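Local coordinates for DNA repair protein rad60 (Schizosaccharomyces pombe, PDB 3GOE) that is required, through recombination between sister chromatids, to repair DNA double-strand breaks, and carries the SUMO-like domain described here, at residues A[30-33]-A[34-38]; A[64-68]-A[69-73]. All blocks are in the same frame, centred on the assembly; numbering follows the deposited sequence. Where two conformers were deposited one is given.

How the contacts relate
Strands 9-16 and 22-27 lead into contact 1, which lies at the start of helix 32-43, the helix that packs on the sheet of this ubiquitin-like fold. Its segments follow one another directly, so it closes a cap and the first helical turn. After strands 52-55 and 58-59 the chain reaches contact 2, a short 3-10 turn and the loop leading to strand 76-80. The two are in series, neither nested nor crossed, with centres about 11 Å apart. Backbone bonds join them: Phe30 O and Val66 N are 2.8 Å apart, Val32 N and Asp64 O 2.9 Å, both probable hydrogen bonds tying the helix start to the loop.

Contact 1 of 2, residues A[30-33]-A[34-38]; sequences FTVK and DLIKR
The Phe30 ring turns its edge to Arg38, whose NH2 sits near the ring plane 4.0 Å from CZ, while Phe30 CE2 lies over one face of the guanidinium, offset toward its rim. This pair flanks the start of helix 32-43, where Thr31 and Asp34 form an N-terminal capping box. Ring and guanidinium planes are nearly perpendicular, 87° apart, and bends at chi2 and chi3 of Arg38 fold its chain back toward the ring. In the box, Thr31 OG1 accepts from Asp34 N at 3.1 Å, and Asp34 OD2 accepts from Thr31 N at 2.9 Å. Threonine suits the N-cap because its hydroxyl, held between backbone N and carbonyl carbon (chi1 61°), can take the place of a missing helical acceptor. With CG beside the backbone N, the aspartate carboxylate reaches back to Thr31 N, and its negative charge probably interacts favourably with the positive end of the helix dipole. OD2 is met on its anti side, with the donor out of the carboxylate plane. Asp34 CB lies obliquely by the ring, 3.8 Å from Phe30 CD2. On the inner side, Val32 and Ile36 pack against Leu53 of the sheet and meet each other through CG1 and CD1, 4.3 Å apart.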
loop_
_atom_site.group_PDB
_atom_site.type_symbol
_atom_site.label_atom_id
_atom_site.label_comp_id
_atom_site.label_asym_id
_atom_site.label_seq_id
_atom_site.Cartn_x
_atom_site.Cartn_y
_atom_site.Cartn_z
ATOM N N PHE A 30 9.148 -1.683 1.656
ATOM C CA PHE A 30 8.612 -0.352 1.770
ATOM C C PHE A 30 7.759 -0.262 3.030
ATOM O O PHE A 30 7.106 -1.227 3.385
ATOM C CB PHE A 30 7.738 -0.010 0.544
ATOM C CG PHE A 30 8.379 0.463 -0.720
ATOM C CD1 PHE A 30 9.736 0.281 -0.908
ATOM C CD2 PHE A 30 7.619 1.086 -1.699
ATOM C CE1 PHE A 30 10.344 0.691 -2.138
ATOM C CE2 PHE A 30 8.177 1.466 -2.913
ATOM C CZ PHE A 30 9.536 1.276 -3.062
ATOM N N THR A 31 7.684 0.919 3.591
ATOM C CA THR A 31 6.670 1.172 4.585
ATOM C C THR A 31 5.307 1.437 3.950
ATOM O O THR A 31 5.166 1.677 2.765
ATOM C CB THR A 31 7.066 2.364 5.499
ATOM O OG1 THR A 31 7.198 3.479 4.696
ATOM C CG2 THR A 31 8.296 2.063 6.285
ATOM N N VAL A 32 4.280 1.385 4.788
ATOM C CA VAL A 32 2.952 1.794 4.383
ATOM C C VAL A 32 2.975 3.238 3.890
ATOM O O VAL A 32 2.349 3.553 2.879
ATOM C CB VAL A 32 1.965 1.564 5.558
ATOM C CG1 VAL A 32 0.657 2.265 5.336
ATOM C CG2 VAL A 32 1.832 0.055 5.769
ATOM N N LYS A 33 3.721 4.116 4.562
ATOM C CA LYS A 33 3.836 5.495 4.080
ATOM C C LYS A 33 4.460 5.524 2.692
ATOM O O LYS A 33 4.010 6.282 1.822
ATOM C CB LYS A 33 4.659 6.338 5.071
ATOM C CG LYS A 33 4.653 7.809 4.694
ATOM C CD LYS A 33 5.439 8.616 5.665
ATOM C CE LYS A 33 4.738 9.102 6.874
ATOM N NZ LYS A 33 5.660 10.224 7.334
ATOM N N ASP A 34 5.485 4.740 2.439
ATOM C CA ASP A 34 6.117 4.645 1.144
ATOM C C ASP A 34 5.071 4.222 0.097
ATOM O O ASP A 34 5.030 4.743 -1.018
ATOM C CB ASP A 34 7.248 3.641 1.150
ATOM C CG ASP A 34 8.504 4.000 1.880
ATOM O OD1 ASP A 34 8.844 5.210 1.946
ATOM O OD2 ASP A 34 9.204 3.066 2.324
ATOM N N LEU A 35 4.255 3.204 0.428
ATOM C CA LEU A 35 3.201 2.742 -0.464
ATOM C C LEU A 35 2.251 3.886 -0.813
ATOM O O LEU A 35 1.868 4.051 -1.975
ATOM C CB LEU A 35 2.478 1.566 0.200
ATOM C CG LEU A 35 1.219 1.043 -0.497
ATOM C CD1 LEU A 35 1.460 0.665 -1.958
ATOM C CD2 LEU A 35 0.656 -0.122 0.311
ATOM N N ILE A 36 1.871 4.681 0.200
ATOM C CA ILE A 36 1.026 5.830 -0.065
ATOM C C ILE A 36 1.684 6.839 -0.950
ATOM O O ILE A 36 1.092 7.376 -1.900
ATOM C CB ILE A 36 0.516 6.467 1.269
ATOM C CG1 ILE A 36 -0.293 5.480 2.083
ATOM C CG2 ILE A 36 -0.292 7.705 0.965
ATOM C CD1 ILE A 36 -0.563 5.950 3.510
ATOM N N LYS A 37 2.963 7.165 -0.686
ATOM C CA LYS A 37 3.700 8.101 -1.510
ATOM C C LYS A 37 3.743 7.629 -2.969
ATOM O O LYS A 37 3.630 8.438 -3.892
ATOM C CB LYS A 37 5.122 8.322 -1.007
ATOM C CG LYS A 37 5.212 9.118 0.266
ATOM C CD LYS A 37 6.674 9.265 0.718
ATOM C CE LYS A 37 6.850 10.191 1.881
ATOM N NZ LYS A 37 8.283 10.262 2.219
ATOM N N ARG A 38 3.981 6.348 -3.176
ATOM C CA ARG A 38 4.054 5.784 -4.529
ATOM C C ARG A 38 2.681 5.820 -5.197
ATOM O O ARG A 38 2.574 6.170 -6.372
ATOM C CB ARG A 38 4.638 4.374 -4.452
ATOM C CG ARG A 38 4.720 3.702 -5.814
ATOM C CD ARG A 38 5.619 4.373 -6.818
ATOM N NE ARG A 38 7.013 4.492 -6.428
ATOM C CZ ARG A 38 7.923 3.528 -6.542
ATOM N NH1 ARG A 38 7.616 2.339 -6.987
ATOM N NH2 ARG A 38 9.207 3.748 -6.175
#

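Contact 2 of 2, residues A[64-68]-A[69-73]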
loop_
_atom_site.group_PDB
_atom_site.type_symbol
_atom_site.label_atom_id
_atom_site.label_comp_id
_atom_site.label_asym_id
_atom_site.label_seq_id
_atom_site.Cartn_x
_atom_site.Cartn_y
_atom_site.Cartn_z
ATOM N N ASP A 64 4.979 1.098 9.588
ATOM C CA ASP A 64 5.285 -0.352 9.458
ATOM C C ASP A 64 5.722 -0.640 8.050
ATOM O O ASP A 64 5.178 -0.161 7.064
ATOM C CB ASP A 64 4.053 -1.185 9.771
ATOM C CG ASP A 64 3.828 -1.369 11.239
ATOM O OD1 ASP A 64 4.738 -1.049 12.067
ATOM O OD2 ASP A 64 2.717 -1.911 11.537
ATOM N N GLN A 65 6.729 -1.518 7.920
ATOM C CA GLN A 65 7.027 -2.142 6.629
ATOM C C GLN A 65 5.848 -2.976 6.197
ATOM O O GLN A 65 5.199 -3.647 7.016
ATOM C CB GLN A 65 8.270 -3.005 6.704
ATOM C CG GLN A 65 9.495 -2.227 6.954
ATOM C CD GLN A 65 10.692 -3.166 7.086
ATOM O OE1 GLN A 65 11.277 -3.477 6.113
ATOM N NE2 GLN A 65 10.923 -3.543 8.324
ATOM N N VAL A 66 5.601 -3.040 4.896
ATOM C CA VAL A 66 4.544 -3.885 4.353
ATOM C C VAL A 66 4.744 -5.307 4.828
ATOM O O VAL A 66 3.765 -5.977 5.228
ATOM C CB VAL A 66 4.528 -3.748 2.820
ATOM C CG1 VAL A 66 3.696 -4.830 2.183
ATOM C CG2 VAL A 66 4.016 -2.365 2.439
ATOM N N GLN A 67 5.970 -5.836 4.846
ATOM C CA GLN A 67 6.183 -7.185 5.325
ATOM C C GLN A 67 5.744 -7.424 6.765
ATOM O O GLN A 67 5.503 -8.601 7.112
ATOM C CB GLN A 67 7.650 -7.551 5.144
ATOM C CG GLN A 67 8.748 -6.844 5.878
ATOM C CD GLN A 67 10.133 -7.261 5.403
ATOM O OE1 GLN A 67 10.343 -8.383 4.925
ATOM N NE2 GLN A 67 11.090 -6.382 5.507
ATOM N N SER A 68 5.673 -6.399 7.586
ATOM C CA SER A 68 5.351 -6.514 9.001
ATOM C C SER A 68 3.841 -6.531 9.202
ATOM O O SER A 68 3.399 -6.894 10.283
ATOM C CB SER A 68 5.913 -5.338 9.783
ATOM O OG SER A 68 7.353 -5.272 9.683
ATOM N N THR A 69 3.085 -6.105 8.232
ATOM C CA THR A 69 1.649 -6.150 8.245
ATOM C C THR A 69 1.183 -7.539 7.826
ATOM O O THR A 69 1.992 -8.382 7.464
ATOM C CB THR A 69 1.028 -5.120 7.312
ATOM O OG1 THR A 69 1.163 -5.548 5.969
ATOM C CG2 THR A 69 1.656 -3.724 7.452
ATOM N N GLU A 70 -0.135 -7.724 7.814
ATOM C CA GLU A 70 -0.667 -8.990 7.303
ATOM C C GLU A 70 -0.959 -9.006 5.809
ATOM O O GLU A 70 -1.535 -9.965 5.255
ATOM C CB GLU A 70 -1.941 -9.370 8.094
ATOM C CG GLU A 70 -1.542 -9.593 9.573
ATOM C CD GLU A 70 -2.680 -10.199 10.352
ATOM O OE1 GLU A 70 -3.809 -10.225 9.808
ATOM O OE2 GLU A 70 -2.400 -10.635 11.502
ATOM N N LEU A 71 -0.575 -7.949 5.101
ATOM C CA LEU A 71 -0.784 -7.906 3.656
ATOM C C LEU A 71 -0.067 -9.041 2.947
ATOM O O LEU A 71 1.064 -9.393 3.282
ATOM C CB LEU A 71 -0.289 -6.534 3.123
ATOM C CG LEU A 71 -1.110 -5.310 3.521
ATOM C CD1 LEU A 71 -0.355 -4.052 3.141
ATOM C CD2 LEU A 71 -2.477 -5.379 2.937
ATOM N N GLU A 72 -0.745 -9.574 1.945
ATOM C CA GLU A 72 -0.179 -10.597 1.112
ATOM C C GLU A 72 -0.429 -10.247 -0.370
ATOM O O GLU A 72 -1.226 -9.365 -0.707
ATOM C CB GLU A 72 -0.810 -11.969 1.400
ATOM C CG GLU A 72 -0.567 -12.430 2.843
ATOM C CD GLU A 72 -1.544 -13.506 3.278
ATOM O OE1 GLU A 72 -2.271 -14.079 2.423
ATOM O OE2 GLU A 72 -1.635 -13.843 4.478
ATOM N N ASP A 73 0.255 -10.954 -1.229
ATOM C CA ASP A 73 0.088 -10.748 -2.621
ATOM C C ASP A 73 -1.375 -10.864 -3.068
ATOM O O ASP A 73 -2.090 -11.785 -2.666
ATOM C CB ASP A 73 0.952 -11.803 -3.339
ATOM C CG ASP A 73 0.995 -11.584 -4.840
ATOM O OD1 ASP A 73 0.652 -12.503 -5.601
ATOM O OD2 ASP A 73 1.378 -10.485 -5.274
HETATM O O HOH W 1 3.245 -8.720 4.670
#
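Val66 O is gripped by two donors of Thr69, the hydroxyl OG1 at 2.7 Å and the backbone N at 3.1 Å. The backbone bond closes the 3-10 turn 66-68, in the loop between strands 58-59 and 76-80 of the ubiquitin-like fold, and the hydroxyl reinforces it. The hydroxyl lies in the carbonyl plane on a lone pair, whereas the backbone N stands above that plane, 59° out of it, so the two donors approach from different directions. Thr69 OG1 also accepts from Leu71 N at 3.1 Å, which makes an ST turn. Giving its proton to Val66 O and taking one from Leu71 N, this single hydroxyl links the first residue of the 3-10 turn to the chain beyond it. Threonine fits because its first torsion (chi1 75°) places OG1 between backbone N and carbonyl carbon, while its methyl CG2 is left to pack by Asp64 CB. Water 1 lies 2.8 Å from Val66 O and 2.7 Å from Leu71 O and probably bridges them. The apolar side chains of Val66 and Leu71, both buried, suit the interior: Val66 also touches Ile10 of strand 9-16, and Leu71 touches Leu60. Across the contact these two meet where Val66 CG1 lies 4.2 Å from Leu71 CD1.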